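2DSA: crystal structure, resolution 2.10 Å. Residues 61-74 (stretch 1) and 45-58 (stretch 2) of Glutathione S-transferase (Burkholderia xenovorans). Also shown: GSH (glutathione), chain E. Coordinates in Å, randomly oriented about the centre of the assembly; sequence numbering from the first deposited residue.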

ATOM      1  N   ARG A  61     -21.708   0.091   5.475  1.00 42.45           N
ATOM      2  CA  ARG A  61     -20.272   0.006   5.757  1.00 40.55           C
ATOM      3  C   ARG A  61     -19.431   0.606   4.634  1.00 38.66           C
ATOM      4  O   ARG A  61     -19.841   0.613   3.462  1.00 37.61           O
ATOM      5  CB  ARG A  61     -19.853  -1.434   6.010  1.00 41.15           C
ATOM      6  CG  ARG A  61     -19.934  -1.799   7.463  1.00 43.08           C
ATOM      7  CD  ARG A  61     -20.804  -2.992   7.642  1.00 46.93           C
ATOM      8  NE  ARG A  61     -20.081  -4.227   7.885  1.00 48.28           N
ATOM      9  CZ  ARG A  61     -20.110  -5.290   7.085  1.00 49.40           C
ATOM     10  NH1 ARG A  61     -20.804  -5.265   5.953  1.00 49.39           N
ATOM     11  NH2 ARG A  61     -19.435  -6.383   7.427  1.00 48.31           N
ATOM     12  N   THR A  62     -18.264   1.129   5.002  1.00 36.52           N
ATOM     13  CA  THR A  62     -17.353   1.697   4.004  1.00 34.58           C
ATOM     14  C   THR A  62     -15.984   1.028   3.999  1.00 33.79           C
ATOM     15  O   THR A  62     -15.534   0.486   5.006  1.00 32.24           O
ATOM     16  CB  THR A  62     -17.211   3.238   4.091  1.00 34.43           C
ATOM     17  OG1 THR A  62     -16.700   3.621   5.375  1.00 33.16           O
ATOM     18  CG2 THR A  62     -18.557   3.906   3.824  1.00 34.15           C
ATOM     19  N   LEU A  63     -15.346   1.091   2.839  1.00 32.71           N
ATOM     20  CA  LEU A  63     -13.995   0.633   2.682  1.00 33.09           C
ATOM     21  C   LEU A  63     -13.245   1.709   1.916  1.00 31.29           C
ATOM     22  O   LEU A  63     -13.737   2.213   0.922  1.00 31.05           O
ATOM     23  CB  LEU A  63     -14.024  -0.684   1.908  1.00 33.50           C
ATOM     24  CG  LEU A  63     -13.017  -1.807   2.038  1.00 35.86           C
ATOM     25  CD1 LEU A  63     -12.549  -1.995   3.486  1.00 38.39           C
ATOM     26  CD2 LEU A  63     -13.703  -3.091   1.469  1.00 34.78           C
ATOM     27  N   THR A  64     -12.092   2.107   2.431  1.00 30.40           N
ATOM     28  CA  THR A  64     -11.160   2.956   1.689  1.00 29.67           C
ATOM     29  C   THR A  64      -9.872   2.181   1.301  1.00 29.37           C
ATOM     30  O   THR A  64      -9.692   1.016   1.676  1.00 28.83           O
ATOM     31  CB  THR A  64     -10.810   4.247   2.472  1.00 29.63           C
ATOM     32  OG1 THR A  64     -10.459   3.915   3.813  1.00 29.60           O
ATOM     33  CG2 THR A  64     -12.004   5.213   2.511  1.00 29.49           C
ATOM     34  N   GLU A  65      -9.002   2.863   0.552  1.00 29.29           N
ATOM     35  CA  GLU A  65      -7.734   2.345  -0.001  1.00 28.94           C
ATOM     36  C   GLU A  65      -7.962   1.420  -1.180  1.00 28.97           C
ATOM     37  O   GLU A  65      -8.513   0.324  -1.021  1.00 28.89           O
ATOM     38  CB  GLU A  65      -6.838   1.688   1.063  1.00 27.84           C
ATOM     39  CG  GLU A  65      -6.653   2.516   2.328  1.00 27.73           C
ATOM     40  CD  GLU A  65      -5.833   3.795   2.104  1.00 28.04           C
ATOM     41  OE1 GLU A  65      -6.176   4.823   2.725  1.00 27.13           O
ATOM     42  OE2 GLU A  65      -4.867   3.765   1.303  1.00 27.64           O
ATOM     43  N   GLY A  66      -7.524   1.869  -2.359  1.00 28.37           N
ATOM     44  CA  GLY A  66      -7.650   1.080  -3.568  1.00 28.62           C
ATOM     45  C   GLY A  66      -7.375  -0.407  -3.438  1.00 28.87           C
ATOM     46  O   GLY A  66      -8.221  -1.224  -3.838  1.00 28.61           O
ATOM     47  N   PRO A  67      -6.173  -0.790  -2.931  1.00 28.88           N
ATOM     48  CA  PRO A  67      -5.857  -2.215  -2.756  1.00 28.23           C
ATOM     49  C   PRO A  67      -6.835  -3.046  -1.908  1.00 28.38           C
ATOM     50  O   PRO A  67      -7.058  -4.210  -2.221  1.00 28.33           O
ATOM     51  CB  PRO A  67      -4.445  -2.175  -2.143  1.00 28.88           C
ATOM     52  CG  PRO A  67      -3.843  -0.937  -2.775  1.00 28.10           C
ATOM     53  CD  PRO A  67      -4.996   0.051  -2.613  1.00 28.92           C
ATOM     54  N   ALA A  68      -7.410  -2.463  -0.859  1.00 28.47           N
ATOM     55  CA  ALA A  68      -8.466  -3.123  -0.070  1.00 28.89           C
ATOM     56  C   ALA A  68      -9.791  -3.260  -0.850  1.00 28.30           C
ATOM     57  O   ALA A  68     -10.394  -4.346  -0.909  1.00 28.34           O
ATOM     58  CB  ALA A  68      -8.697  -2.363   1.238  1.00 28.11           C
ATOM     59  N   ILE A  69     -10.227  -2.154  -1.448  1.00 28.82           N
ATOM     60  CA  ILE A  69     -11.445  -2.129  -2.280  1.00 28.16           C
ATOM     61  C   ILE A  69     -11.417  -3.160  -3.410  1.00 28.50           C
ATOM     62  O   ILE A  69     -12.370  -3.918  -3.568  1.00 28.36           O
ATOM     63  CB  ILE A  69     -11.744  -0.723  -2.836  1.00 28.34           C
ATOM     64  CG1 ILE A  69     -12.140   0.216  -1.697  1.00 27.32           C
ATOM     65  CG2 ILE A  69     -12.855  -0.748  -3.959  1.00 27.64           C
ATOM     66  CD1 ILE A  69     -11.858   1.706  -1.997  1.00 25.22           C
ATOM     67  N   VAL A  70     -10.334  -3.196  -4.185  1.00 28.53           N
ATOM     68  CA  VAL A  70     -10.296  -4.061  -5.357  1.00 28.88           C
ATOM     69  C   VAL A  70     -10.251  -5.550  -4.980  1.00 28.98           C
ATOM     70  O   VAL A  70     -10.715  -6.393  -5.737  1.00 29.38           O
ATOM     71  CB  VAL A  70      -9.220  -3.623  -6.439  1.00 29.35           C
ATOM     72  CG1 VAL A  70      -9.499  -2.192  -6.896  1.00 28.86           C
ATOM     73  CG2 VAL A  70      -7.747  -3.764  -5.944  1.00 26.74           C
ATOM     74  N   GLN A  71      -9.726  -5.856  -3.794  1.00 29.26           N
ATOM     75  CA  GLN A  71      -9.744  -7.222  -3.268  1.00 29.00           C
ATOM     76  C   GLN A  71     -11.155  -7.633  -2.796  1.00 29.25           C
ATOM     77  O   GLN A  71     -11.593  -8.745  -3.059  1.00 28.48           O
ATOM     78  CB  GLN A  71      -8.717  -7.393  -2.137  1.00 28.85           C
ATOM     79  CG  GLN A  71      -7.260  -7.397  -2.637  1.00 28.06           C
ATOM     80  CD  GLN A  71      -6.275  -7.656  -1.530  1.00 27.67           C
ATOM     81  OE1 GLN A  71      -5.993  -8.816  -1.194  1.00 27.41           O
ATOM     82  NE2 GLN A  71      -5.762  -6.581  -0.923  1.00 27.13           N
ATOM     83  N   TYR A  72     -11.839  -6.734  -2.090  1.00 29.80           N
ATOM     84  CA  TYR A  72     -13.223  -6.960  -1.733  1.00 30.71           C
ATOM     85  C   TYR A  72     -14.034  -7.249  -2.999  1.00 30.60           C
ATOM     86  O   TYR A  72     -14.725  -8.268  -3.073  1.00 31.10           O
ATOM     87  CB  TYR A  72     -13.816  -5.792  -0.915  1.00 31.36           C
ATOM     88  CG  TYR A  72     -15.314  -5.969  -0.678  1.00 32.97           C
ATOM     89  CD1 TYR A  72     -16.242  -5.448  -1.582  1.00 32.64           C
ATOM     90  CD2 TYR A  72     -15.795  -6.700   0.413  1.00 32.37           C
ATOM     91  CE1 TYR A  72     -17.603  -5.636  -1.416  1.00 33.76           C
ATOM     92  CE2 TYR A  72     -17.182  -6.872   0.600  1.00 33.88           C
ATOM     93  CZ  TYR A  72     -18.060  -6.344  -0.324  1.00 33.13           C
ATOM     94  OH  TYR A  72     -19.406  -6.512  -0.182  1.00 35.93           O
ATOM     95  N   VAL A  73     -13.898  -6.389  -4.004  1.00 29.97           N
ATOM     96  CA  VAL A  73     -14.612  -6.530  -5.265  1.00 30.02           C
ATOM     97  C   VAL A  73     -14.365  -7.890  -5.953  1.00 30.26           C
ATOM     98  O   VAL A  73     -15.316  -8.617  -6.305  1.00 29.64           O
ATOM     99  CB  VAL A  73     -14.302  -5.350  -6.217  1.00 30.11           C
ATOM    100  CG1 VAL A  73     -14.839  -5.626  -7.627  1.00 29.46           C
ATOM    101  CG2 VAL A  73     -14.866  -4.025  -5.662  1.00 29.11           C
ATOM    102  N   ALA A  74     -13.091  -8.242  -6.110  1.00 29.90           N
ATOM    103  CA  ALA A  74     -12.710  -9.524  -6.688  1.00 30.39           C
ATOM    104  C   ALA A  74     -13.271 -10.739  -5.928  1.00 30.69           C
ATOM    105  O   ALA A  74     -13.644 -11.741  -6.536  1.00 30.91           O
ATOM    106  CB  ALA A  74     -11.179  -9.625  -6.788  1.00 29.70           C
TER
HETATM  107  N1  GSH E1224      -3.888   6.000  -0.017  1.00 29.78           N
HETATM  108  CA1 GSH E1224      -4.996   6.319  -0.927  1.00 32.53           C
HETATM  109  C1  GSH E1224      -5.420   5.102  -1.704  1.00 34.19           C
HETATM  110  O11 GSH E1224      -4.559   4.282  -2.107  1.00 34.07           O
HETATM  111  O12 GSH E1224      -6.632   4.906  -1.978  1.00 35.23           O
HETATM  112  CB1 GSH E1224      -4.649   7.402  -1.942  1.00 32.05           C
HETATM  113  CG1 GSH E1224      -5.900   7.831  -2.724  1.00 32.91           C
HETATM  114  CD1 GSH E1224      -5.613   9.088  -3.498  1.00 33.10           C
HETATM  115  OE1 GSH E1224      -4.322   9.598  -3.426  1.00 33.87           O
HETATM  116  N2  GSH E1224      -6.598   9.640  -4.213  1.00 34.22           N
HETATM  117  CA2 GSH E1224      -6.479  10.877  -4.969  1.00 36.65           C
HETATM  118  C2  GSH E1224      -7.338  11.961  -4.403  1.00 37.88           C
HETATM  119  O2  GSH E1224      -8.666  11.710  -4.069  1.00 36.65           O
HETATM  120  CB2 GSH E1224      -6.876  10.686  -6.434  1.00 35.30           C
HETATM  121  SG2 GSH E1224      -5.762   9.519  -7.239  1.00 37.38           S
HETATM  122  N3  GSH E1224      -6.790  13.150  -4.240  1.00 40.61           N
HETATM  123  CA3 GSH E1224      -6.381  13.613  -2.923  1.00 48.29           C
HETATM  124  C3  GSH E1224      -7.238  14.785  -2.578  1.00 51.05           C
HETATM  125  O31 GSH E1224      -8.196  15.041  -3.345  1.00 53.87           O
HETATM  126  O32 GSH E1224      -7.016  15.484  -1.563  1.00 53.05           O
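Stretch 2 (45-58) EVNPAGYVPCLQLD

Leu55 and Leu57 of stretch 2 form the apolar centre, packed against helix 66-74 of stretch 1. Leu55 CD2 lies 3.5 Å from Tyr72 CD1, and Leu57 CD2 lies 3.6 Å from Tyr72 CZ. Ile69 packs against Leu55 and Pro53: its CG1 is 4.0 Å from Leu55 CB, and its CD1 is 3.7 Å from Pro53 CG. The helix axis crosses strand 54-56 at 39°, with a closest approach of 8.9 Å.

The same strand runs antiparallel to strand 62-64, at 164° and 4.7 Å between axes. Leu63 pairs with Leu55 through two hydrogen bonds, Leu55 N to Leu63 O and Leu63 N to Leu55 O, both 2.8 Å. Just beyond the strands, Leu57 N donates a hydrogen bond to Arg61 O at 2.7 Å. Thr62 faces Gln56 in a non-hydrogen-bonded pair, and Thr62 CB lies 3.9 Å from Cys54 SG.

Before the strand, stretch 2 is extended from Tyr51 to Pro53, after a type I turn from Asn47 to Gly50. The peptide bond before Pro53 is cis. At the polar edge Tyr51 OH donates to Glu65 OE1 at 2.6 Å. Glutathione joins both stretches: Val52 N donates to its O2 at 2.9 Å, and its N1 donates to Glu65 OE2 at 2.8 Å. Water 2 links Pro53 O, Glu65 N and glutathione O12.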

ATOM      1  N   GLU A  45     -17.444  13.377   5.475  1.00 36.64           N
ATOM      2  CA  GLU A  45     -18.357  12.558   6.287  1.00 37.18           C
ATOM      3  C   GLU A  45     -18.257  11.099   5.886  1.00 36.41           C
ATOM      4  O   GLU A  45     -18.567  10.214   6.690  1.00 36.72           O
ATOM      5  CB  GLU A  45     -19.817  13.007   6.115  1.00 37.21           C
ATOM      6  CG  GLU A  45     -20.144  14.363   6.776  1.00 38.34           C
ATOM      7  CD  GLU A  45     -21.553  14.863   6.444  1.00 39.62           C
ATOM      8  OE1 GLU A  45     -21.795  16.098   6.532  1.00 43.44           O
ATOM      9  OE2 GLU A  45     -22.413  14.026   6.081  1.00 43.27           O
ATOM     10  N   VAL A  46     -17.840  10.859   4.636  1.00 35.57           N
ATOM     11  CA  VAL A  46     -17.756   9.514   4.056  1.00 34.74           C
ATOM     12  C   VAL A  46     -16.321   8.967   4.218  1.00 34.47           C
ATOM     13  O   VAL A  46     -16.125   7.908   4.811  1.00 33.67           O
ATOM     14  CB  VAL A  46     -18.205   9.504   2.571  1.00 34.95           C
ATOM     15  CG1 VAL A  46     -18.006   8.129   1.959  1.00 34.97           C
ATOM     16  CG2 VAL A  46     -19.718   9.943   2.415  1.00 35.66           C
ATOM     17  N   ASN A  47     -15.332   9.695   3.690  1.00 33.61           N
ATOM     18  CA  ASN A  47     -13.918   9.383   3.947  1.00 33.31           C
ATOM     19  C   ASN A  47     -13.250  10.525   4.703  1.00 33.15           C
ATOM     20  O   ASN A  47     -13.048  11.598   4.142  1.00 32.57           O
ATOM     21  CB  ASN A  47     -13.146   9.069   2.655  1.00 32.87           C
ATOM     22  CG  ASN A  47     -11.681   8.687   2.912  1.00 31.05           C
ATOM     23  OD1 ASN A  47     -11.251   8.525   4.048  1.00 29.14           O
ATOM     24  ND2 ASN A  47     -10.918   8.551   1.842  1.00 30.65           N
ATOM     25  N   PRO A  48     -12.911  10.287   5.983  1.00 33.80           N
ATOM     26  CA  PRO A  48     -12.272  11.275   6.862  1.00 34.34           C
ATOM     27  C   PRO A  48     -10.987  11.871   6.277  1.00 34.65           C
ATOM     28  O   PRO A  48     -10.667  13.020   6.590  1.00 34.92           O
ATOM     29  CB  PRO A  48     -11.946  10.475   8.127  1.00 34.42           C
ATOM     30  CG  PRO A  48     -12.870   9.302   8.101  1.00 34.83           C
ATOM     31  CD  PRO A  48     -13.123   8.992   6.659  1.00 33.63           C
ATOM     32  N   ALA A  49     -10.280  11.104   5.436  1.00 34.41           N
ATOM     33  CA  ALA A  49      -9.036  11.566   4.779  1.00 34.73           C
ATOM     34  C   ALA A  49      -9.291  12.427   3.545  1.00 35.18           C
ATOM     35  O   ALA A  49      -8.390  13.143   3.082  1.00 36.01           O
ATOM     36  CB  ALA A  49      -8.128  10.384   4.424  1.00 34.31           C
ATOM     37  N   GLY A  50     -10.511  12.347   3.004  1.00 34.76           N
ATOM     38  CA  GLY A  50     -10.947  13.266   1.965  1.00 34.37           C
ATOM     39  C   GLY A  50     -10.667  12.832   0.547  1.00 34.43           C
ATOM     40  O   GLY A  50     -10.965  13.563  -0.384  1.00 34.56           O
ATOM     41  N   TYR A  51     -10.099  11.643   0.364  1.00 34.08           N
ATOM     42  CA  TYR A  51      -9.728  11.220  -0.976  1.00 33.88           C
ATOM     43  C   TYR A  51     -10.604  10.091  -1.554  1.00 33.27           C
ATOM     44  O   TYR A  51     -11.311   9.403  -0.820  1.00 33.42           O
ATOM     45  CB  TYR A  51      -8.221  10.916  -1.072  1.00 33.98           C
ATOM     46  CG  TYR A  51      -7.636   9.988  -0.037  1.00 34.43           C
ATOM     47  CD1 TYR A  51      -8.062   8.664   0.081  1.00 34.97           C
ATOM     48  CD2 TYR A  51      -6.605  10.426   0.799  1.00 34.27           C
ATOM     49  CE1 TYR A  51      -7.493   7.802   1.042  1.00 33.25           C
ATOM     50  CE2 TYR A  51      -6.025   9.575   1.740  1.00 35.12           C
ATOM     51  CZ  TYR A  51      -6.472   8.265   1.858  1.00 34.42           C
ATOM     52  OH  TYR A  51      -5.891   7.441   2.803  1.00 32.86           O
ATOM     53  N   VAL A  52     -10.600   9.950  -2.874  1.00 32.88           N
ATOM     54  CA  VAL A  52     -11.252   8.811  -3.528  1.00 32.83           C
ATOM     55  C   VAL A  52     -10.162   7.778  -3.782  1.00 32.57           C
ATOM     56  O   VAL A  52      -8.988   8.145  -3.744  1.00 32.66           O
ATOM     57  CB  VAL A  52     -12.011   9.211  -4.838  1.00 33.09           C
ATOM     58  CG1 VAL A  52     -13.236  10.098  -4.506  1.00 32.81           C
ATOM     59  CG2 VAL A  52     -11.088   9.890  -5.842  1.00 32.34           C
ATOM     60  N   PRO A  53     -10.529   6.489  -3.974  1.00 32.86           N
ATOM     61  CA  PRO A  53     -11.894   5.902  -3.911  1.00 33.23           C
ATOM     62  C   PRO A  53     -12.406   5.624  -2.493  1.00 33.73           C
ATOM     63  O   PRO A  53     -11.621   5.556  -1.543  1.00 33.05           O
ATOM     64  CB  PRO A  53     -11.731   4.565  -4.643  1.00 33.20           C
ATOM     65  CG  PRO A  53     -10.337   4.158  -4.337  1.00 32.99           C
ATOM     66  CD  PRO A  53      -9.520   5.457  -4.287  1.00 32.61           C
ATOM     67  N   CYS A  54     -13.726   5.474  -2.379  1.00 33.83           N
ATOM     68  CA  CYS A  54     -14.361   4.887  -1.211  1.00 34.26           C
ATOM     69  C   CYS A  54     -15.489   3.978  -1.712  1.00 34.79           C
ATOM     70  O   CYS A  54     -16.286   4.387  -2.556  1.00 35.35           O
ATOM     71  CB  CYS A  54     -14.914   5.966  -0.276  1.00 33.56           C
ATOM     72  SG  CYS A  54     -15.846   5.323   1.136  1.00 33.97           S
ATOM     73  N   LEU A  55     -15.548   2.752  -1.208  1.00 35.15           N
ATOM     74  CA  LEU A  55     -16.646   1.861  -1.539  1.00 35.91           C
ATOM     75  C   LEU A  55     -17.598   1.815  -0.369  1.00 37.48           C
ATOM     76  O   LEU A  55     -17.192   1.541   0.763  1.00 37.28           O
ATOM     77  CB  LEU A  55     -16.155   0.451  -1.893  1.00 34.61           C
ATOM     78  CG  LEU A  55     -17.210  -0.570  -2.353  1.00 32.64           C
ATOM     79  CD1 LEU A  55     -17.626  -0.346  -3.807  1.00 30.81           C
ATOM     80  CD2 LEU A  55     -16.695  -1.983  -2.151  1.00 29.73           C
ATOM     81  N   GLN A  56     -18.866   2.116  -0.650  1.00 39.56           N
ATOM     82  CA  GLN A  56     -19.918   2.077   0.359  1.00 41.86           C
ATOM     83  C   GLN A  56     -20.741   0.826   0.062  1.00 42.86           C
ATOM     84  O   GLN A  56     -21.247   0.678  -1.048  1.00 43.23           O
ATOM     85  CB  GLN A  56     -20.785   3.334   0.286  1.00 42.08           C
ATOM     86  CG  GLN A  56     -21.742   3.551   1.492  1.00 44.75           C
ATOM     87  CD  GLN A  56     -22.029   5.037   1.749  1.00 46.43           C
ATOM     88  OE1 GLN A  56     -22.324   5.779   0.822  1.00 45.66           O
ATOM     89  NE2 GLN A  56     -21.928   5.472   3.014  1.00 48.07           N
ATOM     90  N   LEU A  57     -20.827  -0.087   1.031  1.00 44.19           N
ATOM     91  CA  LEU A  57     -21.587  -1.327   0.839  1.00 45.59           C
ATOM     92  C   LEU A  57     -23.065  -1.072   1.047  1.00 46.39           C
ATOM     93  O   LEU A  57     -23.451  -0.123   1.735  1.00 46.02           O
ATOM     94  CB  LEU A  57     -21.144  -2.447   1.788  1.00 45.27           C
ATOM     95  CG  LEU A  57     -19.680  -2.845   1.965  1.00 46.08           C
ATOM     96  CD1 LEU A  57     -19.583  -4.110   2.801  1.00 45.10           C
ATOM     97  CD2 LEU A  57     -18.994  -3.021   0.632  1.00 46.16           C
ATOM     98  N   ASP A  58     -23.872  -1.948   0.452  1.00 48.04           N
ATOM     99  CA  ASP A  58     -25.326  -1.938   0.597  1.00 49.31           C
ATOM    100  C   ASP A  58     -25.779  -1.599   2.035  1.00 49.19           C
ATOM    101  O   ASP A  58     -26.627  -0.727   2.242  1.00 49.55           O
ATOM    102  CB  ASP A  58     -25.892  -3.289   0.115  1.00 50.01           C
ATOM    103  CG  ASP A  58     -25.786  -3.471  -1.415  1.00 52.06           C
ATOM    104  OD1 ASP A  58     -25.760  -4.627  -1.900  1.00 53.87           O
ATOM    105  OD2 ASP A  58     -25.733  -2.453  -2.144  1.00 54.46           O
TER
HETATM  106  O   HOH W   1     -14.841   5.435   5.203  1.00 42.25           O
HETATM  107  O   HOH W   2      -9.054   5.431  -0.633  1.00 27.01           O